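Local coordinates for protein beta-galactosidase (PDB 6Y2K) that probably hydrolyses terminal galactose residues from beta-galactosides, lactose among them, as a cold-active hexameric glycosidase of family GH42, at residues A[161-164]-A[165-169]; A[178-182]-A[183-187]; A[188-191]-A[192-195]. One frame throughout, in Å; residues are numbered along the deposited sequence.

Interaction 1: A[161-164]-A[165-169]; sequences RLWL and AEKYG
R161, L162, W163 and L164 each offer a carbonyl oxygen to the N-H four residues on, in A165, E166, K167 and Y168, with the bond shortening to 2.9 Å between Y168 N and L164 O. These are the closing turns of helix 154-168, which follows the fourth barrel strand of the TIM-barrel domain; G169, with positive phi, is the first residue to leave helical geometry. One turn apart, W163 and K167 lie side by side and point the same way. Both carry CG opposite the backbone N (chi1 -173° and -179°), and the lysine chain, extended throughout, brings K167 CD to 3.7 Å from W163 CH2 at an oblique approach. W163 NE1 bonds to D217 and K167 NZ forms a salt bridge with D210, both on helix 205-233; K167 NZ has a second salt bridge, to E502. L164 and Y168 repeat the side-by-side pattern, L164 CD2 reaching Y168 CE2 at 3.9 Å from the edge of the ring. The same ring has K167 CG 3.8 Å above its centre, and its OH bonds to D210. At the ring edge, near its plane, L164 O sits 3.4 Å from Y168 CD2.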
ATOM      1  N   ARG A 161      14.835 -39.470  37.413  1.00 16.94           N
ATOM      2  CA  ARG A 161      15.780 -39.561  38.534  1.00 17.68           C
ATOM      3  C   ARG A 161      16.733 -40.761  38.405  1.00 18.41           C
ATOM      4  O   ARG A 161      17.916 -40.647  38.740  1.00 18.11           O
ATOM      5  CB  ARG A 161      15.039 -39.581  39.869  1.00 17.48           C
ATOM      6  CG  ARG A 161      14.312 -38.281  40.153  1.00 17.40           C
ATOM      7  CD  ARG A 161      13.311 -38.450  41.272  1.00 17.66           C
ATOM      8  NE  ARG A 161      12.819 -37.158  41.737  1.00 17.83           N
ATOM      9  CZ  ARG A 161      11.843 -36.996  42.623  1.00 18.81           C
ATOM     10  NH1 ARG A 161      11.235 -38.053  43.168  1.00 19.61           N
ATOM     11  NH2 ARG A 161      11.468 -35.767  42.975  1.00 18.95           N
ATOM     12  N   LEU A 162      16.224 -41.895  37.912  1.00 19.06           N
ATOM     13  CA  LEU A 162      17.072 -43.070  37.644  1.00 19.88           C
ATOM     14  C   LEU A 162      18.053 -42.811  36.502  1.00 19.32           C
ATOM     15  O   LEU A 162      19.230 -43.167  36.598  1.00 19.05           O
ATOM     16  CB  LEU A 162      16.230 -44.312  37.324  1.00 21.22           C
ATOM     17  CG  LEU A 162      15.419 -44.936  38.466  1.00 22.87           C
ATOM     18  CD1 LEU A 162      14.569 -46.083  37.918  1.00 23.96           C
ATOM     19  CD2 LEU A 162      16.311 -45.431  39.606  1.00 23.90           C
ATOM     20  N   TRP A 163      17.556 -42.191  35.430  1.00 18.66           N
ATOM     21  CA  TRP A 163      18.369 -41.832  34.263  1.00 18.21           C
ATOM     22  C   TRP A 163      19.508 -40.873  34.631  1.00 17.71           C
ATOM     23  O   TRP A 163      20.635 -41.040  34.162  1.00 17.35           O
ATOM     24  CB  TRP A 163      17.462 -41.229  33.178  1.00 18.43           C
ATOM     25  CG  TRP A 163      18.089 -40.949  31.834  1.00 18.01           C
ATOM     26  CD1 TRP A 163      18.053 -41.750  30.721  1.00 18.30           C
ATOM     27  CD2 TRP A 163      18.795 -39.770  31.454  1.00 18.08           C
ATOM     28  NE1 TRP A 163      18.710 -41.141  29.676  1.00 17.91           N
ATOM     29  CE2 TRP A 163      19.172 -39.923  30.099  1.00 18.03           C
ATOM     30  CE3 TRP A 163      19.152 -38.595  32.128  1.00 18.12           C
ATOM     31  CZ2 TRP A 163      19.885 -38.943  29.407  1.00 17.89           C
ATOM     32  CZ3 TRP A 163      19.862 -37.619  31.438  1.00 18.15           C
ATOM     33  CH2 TRP A 163      20.221 -37.801  30.091  1.00 18.01           C
ATOM     34  N   LEU A 164      19.219 -39.892  35.484  1.00 17.75           N
ATOM     35  CA  LEU A 164      20.237 -38.939  35.949  1.00 18.10           C
ATOM     36  C   LEU A 164      21.334 -39.597  36.805  1.00 18.88           C
ATOM     37  O   LEU A 164      22.519 -39.257  36.663  1.00 18.20           O
ATOM     38  CB  LEU A 164      19.591 -37.794  36.738  1.00 17.79           C
ATOM     39  CG  LEU A 164      18.717 -36.803  35.959  1.00 17.58           C
ATOM     40  CD1 LEU A 164      17.970 -35.913  36.937  1.00 17.16           C
ATOM     41  CD2 LEU A 164      19.559 -35.967  35.001  1.00 17.18           C
ATOM     42  N   ALA A 165      20.942 -40.520  37.687  1.00 20.02           N
ATOM     43  CA  ALA A 165      21.909 -41.281  38.492  1.00 21.23           C
ATOM     44  C   ALA A 165      22.839 -42.103  37.604  1.00 22.24           C
ATOM     45  O   ALA A 165      24.056 -42.122  37.828  1.00 21.64           O
ATOM     46  CB  ALA A 165      21.203 -42.170  39.513  1.00 21.49           C
ATOM     47  N   GLU A 166      22.270 -42.743  36.584  1.00 23.90           N
ATOM     48  CA  GLU A 166      23.048 -43.511  35.605  1.00 25.70           C
ATOM     49  C   GLU A 166      24.035 -42.633  34.822  1.00 24.53           C
ATOM     50  O   GLU A 166      25.176 -43.029  34.611  1.00 23.11           O
ATOM     51  CB  GLU A 166      22.092 -44.251  34.655  1.00 28.56           C
ATOM     52  CG  GLU A 166      22.733 -45.162  33.615  1.00 33.26           C
ATOM     53  CD  GLU A 166      23.608 -46.255  34.207  1.00 37.85           C
ATOM     54  OE1 GLU A 166      23.260 -46.791  35.286  1.00 41.30           O
ATOM     55  OE2 GLU A 166      24.651 -46.578  33.583  1.00 42.39           O
ATOM     56  N   LYS A 167      23.603 -41.446  34.405  1.00 22.79           N
ATOM     57  CA  LYS A 167      24.474 -40.524  33.673  1.00 22.09           C
ATOM     58  C   LYS A 167      25.581 -39.923  34.535  1.00 20.92           C
ATOM     59  O   LYS A 167      26.735 -39.930  34.125  1.00 20.98           O
ATOM     60  CB  LYS A 167      23.664 -39.388  33.030  1.00 22.01           C
ATOM     61  CG  LYS A 167      24.518 -38.412  32.232  1.00 22.16           C
ATOM     62  CD  LYS A 167      23.672 -37.466  31.401  1.00 22.32           C
ATOM     63  CE  LYS A 167      24.561 -36.510  30.629  1.00 22.60           C
ATOM     64  NZ  LYS A 167      23.796 -35.678  29.665  1.00 22.99           N
ATOM     65  N   TYR A 168      25.229 -39.394  35.701  1.00 20.01           N
ATOM     66  CA  TYR A 168      26.165 -38.606  36.516  1.00 20.17           C
ATOM     67  C   TYR A 168      26.853 -39.351  37.670  1.00 20.41           C
ATOM     68  O   TYR A 168      27.922 -38.910  38.136  1.00 20.37           O
ATOM     69  CB  TYR A 168      25.450 -37.355  37.053  1.00 20.26           C
ATOM     70  CG  TYR A 168      25.073 -36.409  35.938  1.00 20.05           C
ATOM     71  CD1 TYR A 168      26.045 -35.660  35.285  1.00 19.95           C
ATOM     72  CD2 TYR A 168      23.753 -36.305  35.492  1.00 20.06           C
ATOM     73  CE1 TYR A 168      25.717 -34.806  34.236  1.00 20.11           C
ATOM     74  CE2 TYR A 168      23.413 -35.459  34.444  1.00 19.69           C
ATOM     75  CZ  TYR A 168      24.393 -34.710  33.818  1.00 19.75           C
ATOM     76  OH  TYR A 168      24.074 -33.872  32.780  1.00 18.99           O
ATOM     77  N   GLY A 169      26.240 -40.433  38.156  1.00 20.67           N
ATOM     78  CA  GLY A 169      26.758 -41.184  39.307  1.00 20.72           C
ATOM     79  C   GLY A 169      26.413 -40.565  40.654  1.00 20.22           C
ATOM     80  O   GLY A 169      25.778 -41.211  41.489  1.00 20.68           O
TER

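Interaction 2: A[178-182]-A[183-187]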
ATOM      1  N   TRP A 178      25.304 -28.995  35.591  1.00 17.43           N
ATOM      2  CA  TRP A 178      24.165 -28.079  35.367  1.00 16.98           C
ATOM      3  C   TRP A 178      24.444 -26.622  35.798  1.00 17.00           C
ATOM      4  O   TRP A 178      23.669 -25.717  35.462  1.00 17.09           O
ATOM      5  CB  TRP A 178      22.926 -28.574  36.137  1.00 16.03           C
ATOM      6  CG  TRP A 178      22.259 -29.808  35.614  1.00 15.45           C
ATOM      7  CD1 TRP A 178      22.779 -30.744  34.759  1.00 15.51           C
ATOM      8  CD2 TRP A 178      20.943 -30.265  35.951  1.00 15.05           C
ATOM      9  NE1 TRP A 178      21.853 -31.736  34.521  1.00 15.23           N
ATOM     10  CE2 TRP A 178      20.723 -31.470  35.248  1.00 15.02           C
ATOM     11  CE3 TRP A 178      19.918 -29.759  36.760  1.00 15.14           C
ATOM     12  CZ2 TRP A 178      19.520 -32.181  35.340  1.00 15.10           C
ATOM     13  CZ3 TRP A 178      18.722 -30.476  36.858  1.00 15.29           C
ATOM     14  CH2 TRP A 178      18.538 -31.672  36.156  1.00 14.92           C
ATOM     15  N   GLY A 179      25.511 -26.393  36.571  1.00 16.68           N
ATOM     16  CA  GLY A 179      25.784 -25.070  37.139  1.00 16.00           C
ATOM     17  C   GLY A 179      24.756 -24.626  38.178  1.00 15.86           C
ATOM     18  O   GLY A 179      24.384 -23.447  38.232  1.00 15.09           O
ATOM     19  N   ASN A 180      24.342 -25.558  39.039  1.00 15.64           N
ATOM     20  CA  ASN A 180      23.232 -25.322  39.975  1.00 15.57           C
ATOM     21  C   ASN A 180      23.560 -24.384  41.142  1.00 15.69           C
ATOM     22  O   ASN A 180      22.671 -24.073  41.945  1.00 15.92           O
ATOM     23  CB  ASN A 180      22.658 -26.650  40.491  1.00 15.55           C
ATOM     24  CG  ASN A 180      21.811 -27.369  39.451  1.00 15.74           C
ATOM     25  OD1 ASN A 180      21.279 -26.746  38.517  1.00 15.36           O
ATOM     26  ND2 ASN A 180      21.671 -28.691  39.610  1.00 14.98           N
ATOM     27  N   VAL A 181      24.808 -23.920  41.236  1.00 15.45           N
ATOM     28  CA  VAL A 181      25.123 -22.773  42.101  1.00 15.72           C
ATOM     29  C   VAL A 181      24.273 -21.545  41.732  1.00 15.75           C
ATOM     30  O   VAL A 181      23.866 -20.762  42.606  1.00 16.31           O
ATOM     31  CB  VAL A 181      26.635 -22.431  42.070  1.00 16.16           C
ATOM     32  CG1 VAL A 181      27.076 -21.931  40.695  1.00 16.28           C
ATOM     33  CG2 VAL A 181      26.971 -21.411  43.157  1.00 16.21           C
ATOM     34  N   PHE A 182      23.994 -21.403  40.435  1.00 15.52           N
ATOM     35  CA  PHE A 182      23.138 -20.344  39.908  1.00 15.56           C
ATOM     36  C   PHE A 182      21.722 -20.428  40.496  1.00 15.47           C
ATOM     37  O   PHE A 182      21.109 -21.503  40.528  1.00 15.55           O
ATOM     38  CB  PHE A 182      23.102 -20.437  38.372  1.00 15.61           C
ATOM     39  CG  PHE A 182      22.425 -19.279  37.701  1.00 15.46           C
ATOM     40  CD1 PHE A 182      23.065 -18.049  37.595  1.00 15.60           C
ATOM     41  CD2 PHE A 182      21.146 -19.418  37.162  1.00 15.76           C
ATOM     42  CE1 PHE A 182      22.444 -16.971  36.984  1.00 15.50           C
ATOM     43  CE2 PHE A 182      20.523 -18.350  36.531  1.00 15.67           C
ATOM     44  CZ  PHE A 182      21.173 -17.124  36.439  1.00 15.73           C
ATOM     45  N   TRP A 183      21.229 -19.293  40.992  1.00 15.45           N
ATOM     46  CA  TRP A 183      19.924 -19.201  41.651  1.00 15.51           C
ATOM     47  C   TRP A 183      19.679 -20.258  42.744  1.00 15.82           C
ATOM     48  O   TRP A 183      18.547 -20.686  42.963  1.00 15.70           O
ATOM     49  CB  TRP A 183      18.782 -19.228  40.606  1.00 15.51           C
ATOM     50  CG  TRP A 183      18.740 -18.049  39.671  1.00 15.14           C
ATOM     51  CD1 TRP A 183      19.451 -16.885  39.770  1.00 15.03           C
ATOM     52  CD2 TRP A 183      17.893 -17.902  38.519  1.00 15.30           C
ATOM     53  NE1 TRP A 183      19.120 -16.038  38.735  1.00 15.13           N
ATOM     54  CE2 TRP A 183      18.168 -16.634  37.955  1.00 15.04           C
ATOM     55  CE3 TRP A 183      16.952 -18.729  37.894  1.00 15.19           C
ATOM     56  CZ2 TRP A 183      17.543 -16.178  36.801  1.00 15.08           C
ATOM     57  CZ3 TRP A 183      16.318 -18.268  36.751  1.00 15.49           C
ATOM     58  CH2 TRP A 183      16.619 -17.004  36.215  1.00 15.32           C
ATOM     59  N   SER A 184      20.740 -20.657  43.446  1.00 16.58           N
ATOM     60  CA  SER A 184      20.651 -21.670  44.517  1.00 16.50           C
ATOM     61  C   SER A 184      19.816 -22.906  44.127  1.00 16.37           C
ATOM     62  O   SER A 184      18.928 -23.353  44.865  1.00 15.98           O
ATOM     63  CB  SER A 184      20.130 -21.016  45.801  1.00 16.81           C
ATOM     64  OG  SER A 184      21.135 -20.214  46.417  1.00 17.17           O
ATOM     65  N   MET A 185      20.107 -23.447  42.950  1.00 16.44           N
ATOM     66  CA  MET A 185      19.389 -24.624  42.442  1.00 16.48           C
ATOM     67  C   MET A 185      19.934 -25.966  42.988  1.00 16.72           C
ATOM     68  O   MET A 185      19.322 -27.016  42.753  1.00 17.48           O
ATOM     69  CB  MET A 185      19.398 -24.635  40.906  1.00 16.32           C
ATOM     70  CG  MET A 185      18.450 -23.619  40.259  1.00 16.63           C
ATOM     71  SD  MET A 185      18.356 -23.707  38.449  1.00 16.50           S
ATOM     72  CE  MET A 185      19.986 -23.136  37.968  1.00 16.39           C
ATOM     73  N   ASP A 186      21.064 -25.934  43.700  1.00 16.37           N
ATOM     74  CA  ASP A 186      21.776 -27.159  44.134  1.00 16.59           C
ATOM     75  C   ASP A 186      20.879 -28.191  44.820  1.00 16.37           C
ATOM     76  O   ASP A 186      20.146 -27.861  45.757  1.00 16.57           O
ATOM     77  CB  ASP A 186      22.929 -26.814  45.087  1.00 16.31           C
ATOM     78  CG  ASP A 186      24.082 -26.097  44.392  1.00 16.45           C
ATOM     79  OD1 ASP A 186      24.590 -26.624  43.371  1.00 15.46           O
ATOM     80  OD2 ASP A 186      24.474 -25.006  44.886  1.00 16.19           O
ATOM     81  N   TYR A 187      20.954 -29.431  44.339  1.00 16.55           N
ATOM     82  CA  TYR A 187      20.239 -30.574  44.920  1.00 16.88           C
ATOM     83  C   TYR A 187      21.137 -31.384  45.855  1.00 16.95           C
ATOM     84  O   TYR A 187      22.310 -31.618  45.556  1.00 16.94           O
ATOM     85  CB  TYR A 187      19.702 -31.480  43.802  1.00 16.72           C
ATOM     86  CG  TYR A 187      18.852 -30.703  42.826  1.00 16.71           C
ATOM     87  CD1 TYR A 187      17.531 -30.368  43.134  1.00 16.43           C
ATOM     88  CD2 TYR A 187      19.376 -30.261  41.619  1.00 16.74           C
ATOM     89  CE1 TYR A 187      16.753 -29.637  42.254  1.00 16.26           C
ATOM     90  CE2 TYR A 187      18.601 -29.530  40.730  1.00 16.64           C
ATOM     91  CZ  TYR A 187      17.291 -29.214  41.056  1.00 16.44           C
ATOM     92  OH  TYR A 187      16.523 -28.475  40.180  1.00 15.69           O
TER
HETATM   93  O   HOH W   1      17.973 -27.270  38.206  1.00 16.98           O
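F182 and W183 stack face to face: the phenyl and the five-membered ring of the indole have centroids 3.8 Å apart and planes 27° from parallel. F182 CG lies anti to the backbone N (chi1 -171°) and W183 CG beside its own, and the rings then lie side by side. The overlap is tight, with F182 CE2 above the middle of the indole and 3.2 Å from W183 CE2. M185 CE lies at the edge of the phenyl, in the ring plane, 4.0 Å from F182 CD2. The N180 amide stands almost upright to the Y187 ring (83°), ND2 facing the ring edge 3.4 Å from Y187 CE2. N175 bonds to ND2 and N204 to OD1, and a water bound to Y187 OH at 2.7 Å donates a weak hydrogen bond to N180 OD1. Two overlapping beta turns fold the backbone: S184 N bonds to V181 O at 3.2 Å and M185 N to F182 O at 3.3 Å. The W183 ring meets F37 of the second subunit, whose F37 O and S40 OG bond to S184 OG and D186 OD2. Stacked carbon surface beside directional polar bonds implies a self-folded loop meeting the second subunit, consistent with a role in the hexamer.

Interaction 3: A[188-191]-A[192-195]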
ATOM      1  N   ARG A 188      20.567 -31.808  46.982  1.00 17.75           N
ATOM      2  CA  ARG A 188      21.243 -32.704  47.925  1.00 18.09           C
ATOM      3  C   ARG A 188      21.260 -34.158  47.449  1.00 18.13           C
ATOM      4  O   ARG A 188      22.096 -34.951  47.897  1.00 17.80           O
ATOM      5  CB  ARG A 188      20.548 -32.665  49.286  1.00 18.85           C
ATOM      6  CG  ARG A 188      20.550 -31.311  49.974  1.00 19.24           C
ATOM      7  CD  ARG A 188      20.105 -31.452  51.425  1.00 19.69           C
ATOM      8  NE  ARG A 188      18.775 -32.056  51.533  1.00 19.76           N
ATOM      9  CZ  ARG A 188      18.259 -32.585  52.643  1.00 20.32           C
ATOM     10  NH1 ARG A 188      18.941 -32.590  53.787  1.00 19.86           N
ATOM     11  NH2 ARG A 188      17.036 -33.108  52.615  1.00 20.69           N
ATOM     12  N   SER A 189      20.307 -34.514  46.585  1.00 17.56           N
ATOM     13  CA  SER A 189      20.158 -35.876  46.094  1.00 18.07           C
ATOM     14  C   SER A 189      19.355 -35.870  44.792  1.00 17.72           C
ATOM     15  O   SER A 189      18.675 -34.891  44.472  1.00 17.46           O
ATOM     16  CB  SER A 189      19.417 -36.726  47.135  1.00 18.90           C
ATOM     17  OG  SER A 189      18.075 -36.261  47.323  1.00 19.62           O
ATOM     18  N   PHE A 190      19.408 -36.971  44.055  1.00 17.89           N
ATOM     19  CA  PHE A 190      18.605 -37.083  42.840  1.00 17.67           C
ATOM     20  C   PHE A 190      17.111 -36.976  43.128  1.00 17.69           C
ATOM     21  O   PHE A 190      16.391 -36.395  42.318  1.00 17.52           O
ATOM     22  CB  PHE A 190      18.918 -38.369  42.085  1.00 17.59           C
ATOM     23  CG  PHE A 190      20.320 -38.414  41.541  1.00 17.85           C
ATOM     24  CD1 PHE A 190      20.706 -37.556  40.519  1.00 17.96           C
ATOM     25  CD2 PHE A 190      21.254 -39.315  42.044  1.00 18.20           C
ATOM     26  CE1 PHE A 190      21.995 -37.590  40.003  1.00 18.22           C
ATOM     27  CE2 PHE A 190      22.547 -39.349  41.534  1.00 18.65           C
ATOM     28  CZ  PHE A 190      22.917 -38.484  40.513  1.00 18.31           C
ATOM     29  N   ASP A 191      16.659 -37.467  44.289  1.00 18.39           N
ATOM     30  CA  ASP A 191      15.231 -37.469  44.639  0.50 18.75           C
ATOM     31  C   ASP A 191      14.678 -36.094  45.053  1.00 18.75           C
ATOM     32  O   ASP A 191      13.490 -35.966  45.333  1.00 18.86           O
ATOM     33  CB  ASP A 191      14.945 -38.518  45.727  0.50 19.26           C
ATOM     34  CG  ASP A 191      15.114 -39.948  45.220  0.50 19.63           C
ATOM     35  OD1 ASP A 191      15.155 -40.167  43.986  0.50 19.69           O
ATOM     36  OD2 ASP A 191      15.201 -40.857  46.063  0.50 20.35           O
ATOM     37  N   GLU A 192      15.541 -35.073  45.110  1.00 18.02           N
ATOM     38  CA  GLU A 192      15.088 -33.684  45.253  1.00 17.57           C
ATOM     39  C   GLU A 192      14.722 -33.044  43.904  1.00 17.23           C
ATOM     40  O   GLU A 192      14.021 -32.028  43.876  1.00 16.89           O
ATOM     41  CB  GLU A 192      16.134 -32.815  45.953  1.00 17.31           C
ATOM     42  CG  GLU A 192      16.204 -33.021  47.459  1.00 17.59           C
ATOM     43  CD  GLU A 192      17.021 -31.955  48.177  1.00 17.83           C
ATOM     44  OE1 GLU A 192      17.805 -31.231  47.516  1.00 18.08           O
ATOM     45  OE2 GLU A 192      16.873 -31.843  49.416  1.00 18.03           O
ATOM     46  N   ILE A 193      15.205 -33.622  42.804  1.00 16.89           N
ATOM     47  CA  ILE A 193      15.044 -33.032  41.483  1.00 17.15           C
ATOM     48  C   ILE A 193      13.602 -33.250  41.012  1.00 17.25           C
ATOM     49  O   ILE A 193      13.060 -34.347  41.139  1.00 17.08           O
ATOM     50  CB  ILE A 193      16.050 -33.619  40.462  1.00 17.10           C
ATOM     51  CG1 ILE A 193      17.498 -33.331  40.911  1.00 17.22           C
ATOM     52  CG2 ILE A 193      15.795 -33.033  39.081  1.00 16.95           C
ATOM     53  CD1 ILE A 193      18.569 -34.031  40.107  1.00 17.49           C
ATOM     54  N   GLU A 194      12.986 -32.186  40.501  1.00 17.53           N
ATOM     55  CA  GLU A 194      11.613 -32.221  40.012  1.00 17.29           C
ATOM     56  C   GLU A 194      11.594 -32.190  38.484  1.00 17.26           C
ATOM     57  O   GLU A 194      12.623 -32.022  37.829  1.00 16.97           O
ATOM     58  CB  GLU A 194      10.821 -31.021  40.565  1.00 17.89           C
ATOM     59  CG  GLU A 194      10.728 -30.934  42.087  1.00 18.46           C
ATOM     60  CD  GLU A 194       9.857 -31.999  42.746  1.00 19.18           C
ATOM     61  OE1 GLU A 194       9.078 -32.693  42.055  1.00 18.87           O
ATOM     62  OE2 GLU A 194       9.960 -32.134  43.988  1.00 19.14           O
ATOM     63  N   LEU A 195      10.398 -32.351  37.921  1.00 17.60           N
ATOM     64  CA  LEU A 195      10.180 -32.136  36.494  1.00 17.48           C
ATOM     65  C   LEU A 195      10.390 -30.643  36.191  1.00 17.31           C
ATOM     66  O   LEU A 195      10.200 -29.809  37.086  1.00 17.41           O
ATOM     67  CB  LEU A 195       8.758 -32.572  36.102  1.00 17.94           C
ATOM     68  CG  LEU A 195       8.431 -34.055  36.310  1.00 18.49           C
ATOM     69  CD1 LEU A 195       6.929 -34.297  36.211  1.00 18.77           C
ATOM     70  CD2 LEU A 195       9.204 -34.914  35.312  1.00 18.45           C
TER
HETATM   71  O   HOH W   2      14.531 -32.382  50.653  1.00 16.16           O
HETATM   72  O   HOH W   3      10.420 -34.519  45.380  1.00 23.32           O
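R188 turns back toward E192 because its chain, straight as far as CD, bends at chi3 (-58°), whereas the glutamate runs extended beyond CG and carries its carboxylate back to the start of the turn. The two side chains meet with guanidinium and carboxylate planes 33° apart. R188 NE, with its partner lying nearly in the guanidinium plane, forms a salt bridge to E192 OE2 at 2.9 Å; R188 NH2 adds only a weak bond to the same oxygen, at 3.4 Å. The other oxygen is used as well: R188 N donates to E192 OE1 over 2.9 Å, almost straight at 170°. Both R188 N and NE meet their oxygens from above the carboxylate plane. A water giving a proton to E192 OE2 at 2.7 Å also accepts from R188 NH2. Beneath this grip the backbone makes a short 3-10 turn, read from two bonds of three-residue span: E192 N to S189 O at 3.2 Å and I193 N to F190 O at 3.1 Å. The turn lies in the long connection between helices 171-178 and 205-233 of the TIM-barrel domain. An alanine in place of E192 removes both oxygens, and R188 N and NE would probably be left without these acceptors and the guanidinium less firmly fixed on this side. R188 NH1 also bonds to T45 of the second subunit, whose K79 takes both E192 O and the carboxylate of E194. On the other side of the turn F190 and I193 run side by side, F190 CD1 meeting I193 CD1 at 4.1 Å.

Overall arrangement
From the N terminus the three contacts come in series, neither nesting nor crossing. Interaction 1 lies within the end of helix 154-168; helix 171-178 follows, then interactions 2 and 3 close local turns in the loop after it, the latter continuing from residue 187. Yet the chain comes back: interaction 3 lies about 11 Å from interaction 1 between centres, and R161 NH2 reaches I193 O at 2.8 Å in a probable hydrogen bond. L164 packs on W178 and Y187 on I193, joining all three. Together they tie helices 154-168 and 171-178 to the following loop, and all three reach helix 205-233. Interactions 2 and 3 touch the second subunit; interaction 1 touches no other chain.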